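Epidermin leader peptide processing serine protease EpiP (Staphylococcus aureus subsp. aureus, PDB 3QFH) probably cleaves the leader peptide from the precursor of the lantibiotic epidermin, as a subtilisin-like serine endopeptidase. Local coordinates at residues L21-E26 / K74-T79; V53-M58 / E212-S217; S237-D242 / K251-E256; A259-I264 / A308-V313. One frame throughout, in Å; residues are numbered along the deposited sequence.

Contact 1. Residues L21-E26 / K74-T79; sequences LYYSVE and KYINAT
E26 O accepts from two successive amides, K74 N at 2.8 Å and Y75 N at 3.1 Å, so two residues of one strand stand against one of the other, a classic beta bulge. E26 N returns a 2.8 Å bond to Y75 O, and S24 pairs with N77 through both N-H and carbonyl. T79 N ends the pairing on Y22 O, 3.0 Å away at 171°. S24 OG and T79 OG1 share a 2.9 Å hydrogen bond in which either may donate, though S24 OG is less surely placed. The strands are neighbours in the mixed sheet of the propeptide-like domain, consistent with the prodomain of a subtilase. V25 and I76 point the same way from one face, CG2 of V25 resting 3.9 Å from CG1 of I76. From the other, the extended E26 chain, CG anti to the backbone N (chi1 -177°), brings OE1 to the edge of the Y75 ring, 3.6 Å from CD2. D258 lies close to E26 OE1, a like charge probably offset by the salt bridge of OE2 with K262. N77 CG lies between backbone N and carbonyl carbon (chi1 59°); N77 OD1 accepts from V255 N, and ND2 donates to A78 O and E256.

Contact 2. Residues V53-M58 / E212-S217; sequences VAQIKM and ELLWVS
One face of the W215 indole carries CG of E212, 3.3 Å above the plane and displaced toward the rim, while a water sits in plane at the ring edge, 2.9 Å from W215 NE1. The ring of Y46 also meets the indole, its plane inclined at about 45°. The water accepts from the indole N-H and donates to Q55 OE1, 2.6 Å away, joining strand to helix. On the other end of the same amide, NE2 of Q55 donates to E212 OE2 over 3.1 Å, almost straight at 173°. The bond lies in the amide plane of Q55 but reaches E212 OE2 from above the carboxylate, the two planes being 67° apart. Here a strand of the propeptide-like sheet packs against the first turn of helix 213-225 in the subtilisin-like domain, as prodomains of subtilases lay their sheet on helices of the protease. Beside the polar pair, L214 points its two methyls at the strand, CD1 lying 3.9 Å from Q55 CB and CD2 4.1 Å from V53 CG2. Q55 reaches the helix with CG anti to the backbone N and a straight chain beyond. E212, at the N-cap position, bends at chi2, and a salt bridge from R158 to its OE2 should favour the ionised carboxylate. Q55 NE2 also donates to T79 OG1.

Contact 3. Residues S237-D242 / K251-E256; sequences SYIILD and KDEKVE
Strand 237-241, which pairs with strand 302-306 in a two-stranded antiparallel sheet of the subtilisin-like domain, runs past the start of helix 254-269. Three hydrogen bonds join residues 240-242 to the turn leading into the helix, D252 and E253. E253, at the N-cap position, binds both the N-H and the carbonyl of I240: E253 N donates to I240 O over 2.9 Å, and I240 N donates to E253 OE1 over 3.0 Å. The second is nearly straight, 175°, but meets the carboxylate from above its plane. The extended side chain of E253 brings OE1 to that amide. Among the charges, R295 forms a salt bridge with E253 OE2, and R250 bridges to D252 OD2, which would favour ionised D252. Van der Waals packing centres on I239, which runs antiparallel alongside the E253 side chain, its CG1 3.3 Å from E253 OE1. With CG1 anti to the backbone N (chi1 -165°), I239 CD1 comes within 4.1 Å of E256 CB. L213 of helix 213-225 borders the same isoleucine. The third bond comes from D252, whose CG lies in the crowded position between N and carbonyl carbon (chi1 62°): OD2 receives D242 N at 2.7 Å on its anti lone pair, away from OD1.

Contact 4. Residues A259-I264 / A308-V313; sequences ALQKAI and ASMDNV
The 308-313 segment passes helix 254-269 without regular secondary structure and turns at N312, whose backbone lies in the left-handed helical region (phi 65°, psi 37°), its CA 6.9 Å from that of I264. Q261 lays its terminal amide along the backbone of D311 and bonds it twice. Q261 OE1 accepts D311 N at 2.9 Å, in the carbonyl plane and on a lone pair, while Q261 NE2 donates to D311 O at 3.0 Å from above the carbonyl plane. The pair holds the amide's rotation, and a bend at chi2 (65°) after a CG anti to the backbone N swings it to the loop. The helix belongs to the alpha/beta architecture of the subtilisin-like domain, and the loop leads from strand 302-306 into strand 314-319 of the parallel sheet. M310 runs back alongside Q261 with an extended chain and crosses L260 at about a right angle. Its CE lies 3.8 Å from L260 CB, and its SD 3.8 Å from L260 CG. I264, one turn on, touches V313 CG1 (in the conformer described) with its CD1 at 3.6 Å and M310 SD at 3.9 Å, and its CG2 packs over the carbonyl oxygens of D311 and N312. Next to I264, a water donates to both I264 O and N312 O. N312 ND2 is held by N265 OD1.

How the contacts relate
From the N terminus, contact 1 closes the propeptide-like domain on itself by pairing strand 20-27 with strand 73-78. Contact 2 crosses it: its first segment, 53-58, lies within that loop and on the neighbouring strand, while its second, 212-217, lies far along in the subtilisin-like domain. Contacts 3 and 4 follow in series, contact 3 closing a short loop of eight residues and contact 4 a longer one, and both use helix 254-269. The start of this helix and its K262 meet contact 1, and L214 of contact 2 packs on A259. Helices 213-225 and 254-269 together therefore meet the propeptide-like sheet, while contacts 3 and 4 tie the second helix into the protease domain.

Contact 1. Residues L21-E26 / K74-T79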
loop_
_atom_site.group_PDB
_atom_site.type_symbol
_atom_site.label_atom_id
_atom_site.label_comp_id
_atom_site.label_asym_id
_atom_site.label_seq_id
_atom_site.Cartn_x
_atom_site.Cartn_y
_atom_site.Cartn_z
ATOM N N LEU A 21 -16.681 -10.664 -21.646
ATOM C CA LEU A 21 -15.651 -10.685 -20.602
ATOM C C LEU A 21 -15.013 -9.325 -20.370
ATOM O O LEU A 21 -15.125 -8.414 -21.191
ATOM C CB LEU A 21 -14.548 -11.671 -20.976
ATOM C CG LEU A 21 -14.971 -13.098 -21.344
ATOM C CD1 LEU A 21 -13.744 -13.866 -21.839
ATOM C CD2 LEU A 21 -15.661 -13.822 -20.170
ATOM N N TYR A 22 -14.317 -9.222 -19.246
ATOM C CA TYR A 22 -13.627 -8.004 -18.856
ATOM C C TYR A 22 -12.224 -7.966 -19.449
ATOM O O TYR A 22 -11.403 -8.847 -19.176
ATOM C CB TYR A 22 -13.558 -7.895 -17.325
ATOM C CG TYR A 22 -14.877 -7.494 -16.674
ATOM C CD1 TYR A 22 -15.857 -8.443 -16.355
ATOM C CD2 TYR A 22 -15.138 -6.158 -16.380
ATOM C CE1 TYR A 22 -17.080 -8.049 -15.751
ATOM C CE2 TYR A 22 -16.345 -5.760 -15.794
ATOM C CZ TYR A 22 -17.304 -6.697 -15.485
ATOM O OH TYR A 22 -18.468 -6.263 -14.901
ATOM N N TYR A 23 -11.960 -6.954 -20.273
ATOM C CA TYR A 23 -10.632 -6.767 -20.856
ATOM C C TYR A 23 -9.981 -5.486 -20.369
ATOM O O TYR A 23 -10.636 -4.436 -20.219
ATOM C CB TYR A 23 -10.681 -6.764 -22.383
ATOM C CG TYR A 23 -10.960 -8.122 -22.968
ATOM C CD1 TYR A 23 -9.917 -9.023 -23.216
ATOM C CD2 TYR A 23 -12.261 -8.527 -23.252
ATOM C CE1 TYR A 23 -10.166 -10.287 -23.736
ATOM C CE2 TYR A 23 -12.521 -9.799 -23.772
ATOM C CZ TYR A 23 -11.470 -10.669 -24.018
ATOM O OH TYR A 23 -11.720 -11.919 -24.538
ATOM N N SER A 24 -8.686 -5.601 -20.098
ATOM C CA SER A 24 -7.859 -4.466 -19.725
ATOM C C SER A 24 -7.223 -3.968 -21.010
ATOM O O SER A 24 -6.637 -4.754 -21.765
ATOM C CB SER A 24 -6.808 -4.872 -18.702
ATOM O OG SER A 24 -7.429 -5.218 -17.469
ATOM N N VAL A 25 -7.347 -2.667 -21.268
ATOM C CA VAL A 25 -6.856 -2.095 -22.511
ATOM C C VAL A 25 -5.970 -0.884 -22.303
ATOM O O VAL A 25 -6.332 0.039 -21.564
ATOM C CB VAL A 25 -8.049 -1.683 -23.431
ATOM C CG1 VAL A 25 -7.551 -1.103 -24.729
ATOM C CG2 VAL A 25 -8.946 -2.896 -23.716
ATOM N N GLU A 26 -4.807 -0.896 -22.958
ATOM C CA GLU A 26 -3.905 0.233 -22.932
ATOM C C GLU A 26 -4.015 0.915 -24.281
ATOM O O GLU A 26 -3.778 0.303 -25.327
ATOM C CB GLU A 26 -2.465 -0.195 -22.615
ATOM C CG GLU A 26 -1.500 0.984 -22.504
ATOM C CD GLU A 26 -0.185 0.635 -21.800
ATOM O OE1 GLU A 26 0.011 -0.542 -21.390
ATOM O OE2 GLU A 26 0.645 1.558 -21.640
ATOM N N LYS A 74 -2.662 0.012 -27.865
ATOM C CA LYS A 74 -1.304 -0.442 -27.641
ATOM C C LYS A 74 -1.336 -1.915 -27.201
ATOM O O LYS A 74 -0.694 -2.749 -27.831
ATOM C CB LYS A 74 -0.600 0.478 -26.631
ATOM C CG LYS A 74 0.908 0.224 -26.410
ATOM C CD LYS A 74 1.524 1.362 -25.563
ATOM C CE LYS A 74 2.930 1.051 -25.045
ATOM N NZ LYS A 74 3.919 0.717 -26.106
ATOM N N TYR A 75 -2.101 -2.228 -26.148
ATOM C CA TYR A 75 -2.231 -3.603 -25.651
ATOM C C TYR A 75 -3.615 -3.909 -25.121
ATOM O O TYR A 75 -4.333 -3.023 -24.659
ATOM C CB TYR A 75 -1.272 -3.884 -24.486
ATOM C CG TYR A 75 0.173 -3.703 -24.778
ATOM C CD1 TYR A 75 0.832 -4.569 -25.640
ATOM C CD2 TYR A 75 0.906 -2.692 -24.164
ATOM C CE1 TYR A 75 2.169 -4.413 -25.919
ATOM C CE2 TYR A 75 2.249 -2.528 -24.433
ATOM C CZ TYR A 75 2.875 -3.399 -25.316
ATOM O OH TYR A 75 4.201 -3.270 -25.593
ATOM N N ILE A 76 -3.959 -5.192 -25.153
ATOM C CA ILE A 76 -5.196 -5.689 -24.606
ATOM C C ILE A 76 -4.921 -7.059 -24.012
ATOM O O ILE A 76 -4.212 -7.867 -24.620
ATOM C CB ILE A 76 -6.335 -5.856 -25.677
ATOM C CG1 ILE A 76 -6.649 -4.548 -26.387
ATOM C CG2 ILE A 76 -7.624 -6.357 -25.016
ATOM C CD1 ILE A 76 -7.747 -4.681 -27.470
ATOM N N ASN A 77 -5.426 -7.296 -22.802
ATOM C CA ASN A 77 -5.395 -8.625 -22.190
ATOM C C ASN A 77 -6.625 -8.788 -21.317
ATOM O O ASN A 77 -7.217 -7.800 -20.863
ATOM C CB ASN A 77 -4.098 -8.934 -21.417
ATOM C CG ASN A 77 -3.817 -7.958 -20.278
ATOM O OD1 ASN A 77 -2.943 -7.109 -20.407
ATOM N ND2 ASN A 77 -4.540 -8.081 -19.167
ATOM N N ALA A 78 -7.033 -10.037 -21.119
ATOM C CA ALA A 78 -8.161 -10.332 -20.265
ATOM C C ALA A 78 -7.737 -9.923 -18.883
ATOM O O ALA A 78 -6.601 -10.169 -18.505
ATOM C CB ALA A 78 -8.473 -11.821 -20.305
ATOM N N THR A 79 -8.625 -9.273 -18.139
ATOM C CA THR A 79 -8.323 -8.886 -16.768
ATOM C C THR A 79 -8.321 -10.169 -15.940
ATOM O O THR A 79 -9.225 -10.989 -16.085
ATOM C CB THR A 79 -9.414 -7.972 -16.206
ATOM O OG1 THR A 79 -9.732 -6.948 -17.163
ATOM C CG2 THR A 79 -8.984 -7.359 -14.878
#

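Contact 2. Residues V53-M58 / E212-S217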
loop_
_atom_site.group_PDB
_atom_site.type_symbol
_atom_site.label_atom_id
_atom_site.label_comp_id
_atom_site.label_asym_id
_atom_site.label_seq_id
_atom_site.Cartn_x
_atom_site.Cartn_y
_atom_site.Cartn_z
ATOM N N VAL A 53 -5.331 3.919 -19.815
ATOM C CA VAL A 53 -5.808 2.548 -19.606
ATOM C C VAL A 53 -7.302 2.531 -19.283
ATOM O O VAL A 53 -7.834 3.426 -18.618
ATOM C CB VAL A 53 -5.001 1.767 -18.532
ATOM C CG1 VAL A 53 -3.546 1.605 -18.964
ATOM C CG2 VAL A 53 -5.078 2.431 -17.164
ATOM N N ALA A 54 -7.985 1.519 -19.804
ATOM C CA ALA A 54 -9.410 1.365 -19.583
ATOM C C ALA A 54 -9.746 -0.097 -19.452
ATOM O O ALA A 54 -8.969 -0.968 -19.848
ATOM C CB ALA A 54 -10.206 1.958 -20.726
ATOM N N GLN A 55 -10.893 -0.362 -18.856
ATOM C CA GLN A 55 -11.370 -1.719 -18.754
ATOM C C GLN A 55 -12.626 -1.714 -19.589
ATOM O O GLN A 55 -13.462 -0.819 -19.469
ATOM C CB GLN A 55 -11.656 -2.120 -17.319
ATOM C CG GLN A 55 -11.786 -3.606 -17.147
ATOM C CD GLN A 55 -12.021 -3.997 -15.699
ATOM O OE1 GLN A 55 -12.708 -3.283 -14.958
ATOM N NE2 GLN A 55 -11.485 -5.154 -15.297
ATOM N N ILE A 56 -12.747 -2.701 -20.449
ATOM C CA ILE A 56 -13.869 -2.788 -21.352
ATOM C C ILE A 56 -14.484 -4.173 -21.273
ATOM O O ILE A 56 -13.783 -5.184 -21.179
ATOM C CB ILE A 56 -13.404 -2.485 -22.794
ATOM C CG1 ILE A 56 -12.705 -1.113 -22.840
ATOM C CG2 ILE A 56 -14.582 -2.541 -23.771
ATOM C CD1 ILE A 56 -12.212 -0.708 -24.248
ATOM N N LYS A 57 -15.804 -4.213 -21.277
ATOM C CA LYS A 57 -16.500 -5.463 -21.230
ATOM C C LYS A 57 -16.901 -5.740 -22.678
ATOM O O LYS A 57 -17.611 -4.943 -23.296
ATOM C CB LYS A 57 -17.705 -5.361 -20.290
ATOM C CG LYS A 57 -18.252 -6.703 -19.889
ATOM C CD LYS A 57 -19.390 -6.617 -18.869
ATOM C CE LYS A 57 -19.863 -8.022 -18.502
ATOM N NZ LYS A 57 -21.053 -8.036 -17.608
ATOM N N MET A 58 -16.399 -6.833 -23.240
ATOM C CA MET A 58 -16.707 -7.185 -24.628
ATOM C C MET A 58 -16.508 -8.670 -24.940
ATOM O O MET A 58 -15.875 -9.390 -24.174
ATOM C CB MET A 58 -15.885 -6.319 -25.596
ATOM C CG MET A 58 -14.398 -6.310 -25.366
ATOM S SD MET A 58 -13.522 -5.094 -26.421
ATOM C CE MET A 58 -11.893 -5.174 -25.698
ATOM N N GLU A 212 -9.268 -4.627 -8.023
ATOM C CA GLU A 212 -8.703 -4.713 -9.368
ATOM C C GLU A 212 -7.452 -3.854 -9.316
ATOM O O GLU A 212 -7.471 -2.786 -8.689
ATOM C CB GLU A 212 -9.651 -4.113 -10.412
ATOM C CG GLU A 212 -10.940 -4.888 -10.727
ATOM C CD GLU A 212 -10.763 -6.010 -11.754
ATOM O OE1 GLU A 212 -9.675 -6.608 -11.835
ATOM O OE2 GLU A 212 -11.735 -6.308 -12.478
ATOM N N LEU A 213 -6.367 -4.291 -9.962
ATOM C CA LEU A 213 -5.146 -3.486 -9.971
ATOM C C LEU A 213 -5.390 -2.143 -10.659
ATOM O O LEU A 213 -4.742 -1.156 -10.339
ATOM C CB LEU A 213 -3.955 -4.229 -10.601
ATOM C CG LEU A 213 -3.364 -5.374 -9.764
ATOM C CD1 LEU A 213 -2.218 -6.050 -10.515
ATOM C CD2 LEU A 213 -2.876 -4.893 -8.419
ATOM N N LEU A 214 -6.337 -2.105 -11.592
ATOM C CA LEU A 214 -6.690 -0.860 -12.232
ATOM C C LEU A 214 -7.306 0.138 -11.247
ATOM O O LEU A 214 -7.130 1.334 -11.418
ATOM C CB LEU A 214 -7.633 -1.079 -13.402
ATOM C CG LEU A 214 -7.007 -1.790 -14.611
ATOM C CD1 LEU A 214 -8.079 -2.018 -15.684
ATOM C CD2 LEU A 214 -5.851 -1.012 -15.173
ATOM N N TRP A 215 -8.036 -0.341 -10.239
ATOM C CA TRP A 215 -8.637 0.579 -9.255
ATOM C C TRP A 215 -7.530 1.155 -8.397
ATOM O O TRP A 215 -7.523 2.357 -8.077
ATOM C CB TRP A 215 -9.681 -0.093 -8.339
ATOM C CG TRP A 215 -10.774 -0.899 -9.009
ATOM C CD1 TRP A 215 -11.155 -0.851 -10.312
ATOM C CD2 TRP A 215 -11.708 -1.767 -8.352
ATOM N NE1 TRP A 215 -12.214 -1.699 -10.531
ATOM C CE2 TRP A 215 -12.587 -2.262 -9.341
ATOM C CE3 TRP A 215 -11.871 -2.186 -7.035
ATOM C CZ2 TRP A 215 -13.607 -3.173 -9.055
ATOM C CZ3 TRP A 215 -12.886 -3.094 -6.742
ATOM C CH2 TRP A 215 -13.750 -3.571 -7.752
ATOM N N VAL A 216 -6.575 0.298 -8.047
ATOM C CA VAL A 216 -5.420 0.714 -7.262
ATOM C C VAL A 216 -4.631 1.794 -8.001
ATOM O O VAL A 216 -4.235 2.793 -7.398
ATOM C CB VAL A 216 -4.482 -0.453 -6.949
ATOM C CG1 VAL A 216 -3.223 0.053 -6.204
ATOM C CG2 VAL A 216 -5.217 -1.545 -6.106
ATOM N N SER A 217 -4.429 1.589 -9.310
ATOM C CA SER A 217 -3.708 2.529 -10.139
ATOM C C SER A 217 -4.424 3.860 -10.179
ATOM O O SER A 217 -3.799 4.896 -10.042
ATOM C CB SER A 217 -3.506 1.975 -11.543
ATOM O OG SER A 217 -2.728 0.789 -11.485
HETATM O O HOH W 1 -13.856 -2.758 -12.737
#

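Contact 3. Residues S237-D242 / K251-E256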
loop_
_atom_site.group_PDB
_atom_site.type_symbol
_atom_site.label_atom_id
_atom_site.label_comp_id
_atom_site.label_asym_id
_atom_site.label_seq_id
_atom_site.Cartn_x
_atom_site.Cartn_y
_atom_site.Cartn_z
ATOM N N SER A 237 0.359 -8.121 -4.885
ATOM C CA SER A 237 -0.203 -9.087 -5.793
ATOM C C SER A 237 0.932 -9.658 -6.598
ATOM O O SER A 237 1.928 -8.980 -6.865
ATOM C CB SER A 237 -1.204 -8.440 -6.748
ATOM O OG SER A 237 -0.519 -7.641 -7.687
ATOM N N TYR A 238 0.792 -10.913 -6.978
ATOM C CA TYR A 238 1.778 -11.542 -7.801
ATOM C C TYR A 238 1.198 -11.464 -9.188
ATOM O O TYR A 238 0.101 -11.973 -9.447
ATOM C CB TYR A 238 2.048 -12.959 -7.347
ATOM C CG TYR A 238 2.663 -12.985 -5.981
ATOM C CD1 TYR A 238 4.027 -12.810 -5.818
ATOM C CD2 TYR A 238 1.881 -13.153 -4.847
ATOM C CE1 TYR A 238 4.605 -12.814 -4.571
ATOM C CE2 TYR A 238 2.458 -13.166 -3.584
ATOM C CZ TYR A 238 3.828 -12.993 -3.458
ATOM O OH TYR A 238 4.421 -12.994 -2.218
ATOM N N ILE A 239 1.933 -10.804 -10.071
ATOM C CA ILE A 239 1.473 -10.554 -11.412
ATOM C C ILE A 239 2.330 -11.307 -12.420
ATOM O O ILE A 239 3.537 -11.460 -12.230
ATOM C CB ILE A 239 1.496 -9.022 -11.671
ATOM C CG1 ILE A 239 0.683 -8.651 -12.903
ATOM C CG2 ILE A 239 2.936 -8.493 -11.744
ATOM C CD1 ILE A 239 0.514 -7.168 -13.060
ATOM N N ILE A 240 1.683 -11.803 -13.473
ATOM C CA ILE A 240 2.362 -12.502 -14.550
ATOM C C ILE A 240 2.588 -11.530 -15.704
ATOM O O ILE A 240 1.665 -10.826 -16.121
ATOM C CB ILE A 240 1.525 -13.714 -15.069
ATOM C CG1 ILE A 240 1.243 -14.705 -13.935
ATOM C CG2 ILE A 240 2.248 -14.406 -16.202
ATOM C CD1 ILE A 240 0.297 -15.823 -14.307
ATOM N N LEU A 241 3.821 -11.462 -16.190
ATOM C CA LEU A 241 4.143 -10.634 -17.347
ATOM C C LEU A 241 5.157 -11.388 -18.173
ATOM O O LEU A 241 5.999 -12.112 -17.630
ATOM C CB LEU A 241 4.674 -9.252 -16.978
ATOM C CG LEU A 241 6.043 -9.142 -16.321
ATOM C CD1 LEU A 241 6.528 -7.699 -16.359
ATOM C CD2 LEU A 241 5.982 -9.683 -14.899
ATOM N N ASP A 242 5.084 -11.198 -19.483
ATOM C CA ASP A 242 5.926 -11.921 -20.408
ATOM C C ASP A 242 6.585 -10.999 -21.432
ATOM O O ASP A 242 6.025 -10.736 -22.496
ATOM C CB ASP A 242 5.057 -12.956 -21.108
ATOM C CG ASP A 242 5.855 -13.926 -21.925
ATOM O OD1 ASP A 242 5.225 -14.807 -22.542
ATOM O OD2 ASP A 242 7.100 -13.814 -21.952
ATOM N N LYS A 251 -1.601 -12.664 -23.386
ATOM C CA LYS A 251 -2.068 -13.732 -22.517
ATOM C C LYS A 251 -1.623 -13.483 -21.068
ATOM O O LYS A 251 -2.048 -14.181 -20.163
ATOM C CB LYS A 251 -1.502 -15.072 -23.023
ATOM C CG LYS A 251 -1.629 -15.242 -24.538
ATOM C CD LYS A 251 -1.069 -16.562 -25.100
ATOM C CE LYS A 251 0.433 -16.791 -24.805
ATOM N NZ LYS A 251 0.695 -17.345 -23.434
ATOM N N ASP A 252 -0.765 -12.490 -20.859
ATOM C CA ASP A 252 -0.253 -12.178 -19.531
ATOM C C ASP A 252 -1.053 -11.005 -18.928
ATOM O O ASP A 252 -2.153 -10.711 -19.394
ATOM C CB ASP A 252 1.245 -11.882 -19.601
ATOM C CG ASP A 252 1.571 -10.667 -20.468
ATOM O OD1 ASP A 252 0.638 -9.990 -20.974
ATOM O OD2 ASP A 252 2.775 -10.388 -20.651
ATOM N N GLU A 253 -0.508 -10.344 -17.907
ATOM C CA GLU A 253 -1.202 -9.237 -17.241
ATOM C C GLU A 253 -0.467 -7.911 -17.454
ATOM O O GLU A 253 -0.386 -7.052 -16.584
ATOM C CB GLU A 253 -1.397 -9.607 -15.772
ATOM C CG GLU A 253 -2.175 -10.947 -15.677
ATOM C CD GLU A 253 -2.129 -11.621 -14.336
ATOM O OE1 GLU A 253 -1.234 -11.324 -13.521
ATOM O OE2 GLU A 253 -2.997 -12.491 -14.111
ATOM N N LYS A 254 0.025 -7.756 -18.671
ATOM C CA LYS A 254 0.768 -6.590 -19.090
ATOM C C LYS A 254 0.095 -5.249 -18.836
ATOM O O LYS A 254 0.739 -4.312 -18.325
ATOM C CB LYS A 254 1.049 -6.726 -20.583
ATOM C CG LYS A 254 1.748 -5.552 -21.252
ATOM C CD LYS A 254 3.142 -5.349 -20.750
ATOM C CE LYS A 254 3.939 -4.429 -21.694
ATOM N NZ LYS A 254 5.248 -4.032 -21.111
ATOM N N VAL A 255 -1.176 -5.126 -19.204
ATOM C CA VAL A 255 -1.850 -3.830 -19.068
ATOM C C VAL A 255 -1.891 -3.348 -17.625
ATOM O O VAL A 255 -1.643 -2.168 -17.353
ATOM C CB VAL A 255 -3.241 -3.820 -19.716
ATOM C CG1 VAL A 255 -3.926 -2.487 -19.484
ATOM C CG2 VAL A 255 -3.103 -4.071 -21.199
ATOM N N GLU A 256 -2.169 -4.267 -16.704
ATOM C CA GLU A 256 -2.206 -3.948 -15.299
ATOM C C GLU A 256 -0.826 -3.560 -14.803
ATOM O O GLU A 256 -0.691 -2.625 -14.039
ATOM C CB GLU A 256 -2.720 -5.124 -14.459
ATOM C CG GLU A 256 -4.212 -5.265 -14.380
ATOM C CD GLU A 256 -4.882 -5.787 -15.636
ATOM O OE1 GLU A 256 -4.196 -6.342 -16.541
ATOM O OE2 GLU A 256 -6.128 -5.661 -15.683
#

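Contact 4. Residues A259-I264 / A308-V313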
loop_
_atom_site.group_PDB
_atom_site.type_symbol
_atom_site.label_atom_id
_atom_site.label_comp_id
_atom_site.label_asym_id
_atom_site.label_seq_id
_atom_site.Cartn_x
_atom_site.Cartn_y
_atom_site.Cartn_z
ATOM N N ALA A 259 -0.063 -0.164 -16.039
ATOM C CA ALA A 259 -0.927 0.819 -15.388
ATOM C C ALA A 259 -0.380 1.160 -14.008
ATOM O O ALA A 259 -0.262 2.341 -13.649
ATOM C CB ALA A 259 -2.349 0.298 -15.267
ATOM N N LEU A 260 -0.032 0.118 -13.262
ATOM C CA LEU A 260 0.506 0.268 -11.908
ATOM C C LEU A 260 1.871 0.985 -11.871
ATOM O O LEU A 260 2.060 1.903 -11.067
ATOM C CB LEU A 260 0.581 -1.095 -11.209
ATOM C CG LEU A 260 0.902 -1.060 -9.716
ATOM C CD1 LEU A 260 -0.024 -0.065 -8.964
ATOM C CD2 LEU A 260 0.791 -2.454 -9.129
ATOM N N GLN A 261 2.814 0.577 -12.720
ATOM C CA GLN A 261 4.120 1.239 -12.761
ATOM C C GLN A 261 3.953 2.676 -13.248
ATOM O O GLN A 261 4.613 3.571 -12.748
ATOM C CB GLN A 261 5.118 0.507 -13.670
ATOM C CG GLN A 261 6.490 1.178 -13.729
ATOM C CD GLN A 261 7.197 1.159 -12.390
ATOM O OE1 GLN A 261 7.859 0.186 -12.048
ATOM N NE2 GLN A 261 7.052 2.234 -11.618
ATOM N N LYS A 262 3.062 2.900 -14.215
ATOM C CA LYS A 262 2.833 4.271 -14.711
ATOM C C LYS A 262 2.168 5.145 -13.647
ATOM O O LYS A 262 2.473 6.317 -13.542
ATOM C CB LYS A 262 2.041 4.284 -16.027
ATOM C CG LYS A 262 2.851 3.768 -17.209
ATOM C CD LYS A 262 1.999 3.491 -18.461
ATOM C CE LYS A 262 1.391 4.749 -19.071
ATOM N NZ LYS A 262 0.605 4.451 -20.328
ATOM N N ALA A 263 1.285 4.567 -12.844
ATOM C CA ALA A 263 0.641 5.318 -11.759
ATOM C C ALA A 263 1.717 5.800 -10.762
ATOM O O ALA A 263 1.747 6.964 -10.375
ATOM C CB ALA A 263 -0.390 4.442 -11.043
ATOM N N ILE A 264 2.585 4.875 -10.355
ATOM C CA ILE A 264 3.710 5.154 -9.444
ATOM C C ILE A 264 4.634 6.287 -9.984
ATOM O O ILE A 264 5.007 7.204 -9.255
ATOM C CB ILE A 264 4.506 3.840 -9.174
ATOM C CG1 ILE A 264 3.634 2.891 -8.348
ATOM C CG2 ILE A 264 5.827 4.110 -8.432
ATOM C CD1 ILE A 264 4.166 1.486 -8.225
ATOM N N ALA A 308 5.582 -3.825 -4.810
ATOM C CA ALA A 308 6.792 -3.857 -3.972
ATOM C C ALA A 308 8.104 -3.928 -4.744
ATOM O O ALA A 308 9.094 -3.353 -4.304
ATOM C CB ALA A 308 6.726 -5.010 -2.948
ATOM N N SER A 309 8.124 -4.641 -5.866
ATOM C CA SER A 309 9.356 -4.801 -6.642
ATOM C C SER A 309 9.450 -3.817 -7.804
ATOM O O SER A 309 10.344 -3.921 -8.608
ATOM C CB SER A 309 9.446 -6.227 -7.203
ATOM O OG SER A 309 8.370 -6.465 -8.109
ATOM N N MET A 310 8.528 -2.871 -7.894
ATOM C CA MET A 310 8.539 -1.922 -9.009
ATOM C C MET A 310 9.488 -0.749 -8.797
ATOM O O MET A 310 9.992 -0.533 -7.712
ATOM C CB MET A 310 7.127 -1.415 -9.290
ATOM C CG MET A 310 6.256 -2.395 -10.098
ATOM S SD MET A 310 4.584 -1.739 -10.288
ATOM C CE MET A 310 3.899 -2.820 -11.557
ATOM N N ASP A 311 9.732 0.008 -9.857
ATOM C CA ASP A 311 10.605 1.161 -9.755
ATOM C C ASP A 311 9.907 2.293 -9.011
ATOM O O ASP A 311 8.677 2.453 -9.099
ATOM C CB ASP A 311 11.000 1.648 -11.153
ATOM C CG ASP A 311 11.730 0.581 -11.961
ATOM O OD1 ASP A 311 12.457 -0.253 -11.358
ATOM O OD2 ASP A 311 11.580 0.586 -13.202
ATOM N N ASN A 312 10.709 3.060 -8.276
ATOM C CA ASN A 312 10.255 4.230 -7.552
ATOM C C ASN A 312 9.271 3.993 -6.398
ATOM O O ASN A 312 8.356 4.763 -6.170
ATOM C CB ASN A 312 9.705 5.237 -8.544
ATOM C CG ASN A 312 10.757 5.679 -9.535
ATOM O OD1 ASN A 312 11.836 6.070 -9.137
ATOM N ND2 ASN A 312 10.437 5.626 -10.829
ATOM N N VAL A 313 9.471 2.908 -5.677
ATOM C CA VAL A 313 8.658 2.614 -4.505
ATOM C C VAL A 313 9.598 2.377 -3.335
ATOM O O VAL A 313 10.703 1.871 -3.507
ATOM C CB VAL A 313 7.789 1.357 -4.693
ATOM C CG1 VAL A 313 6.898 1.484 -5.935
ATOM C CG2 VAL A 313 8.652 0.134 -4.801
HETATM O O HOH W 2 6.527 7.164 -6.888
#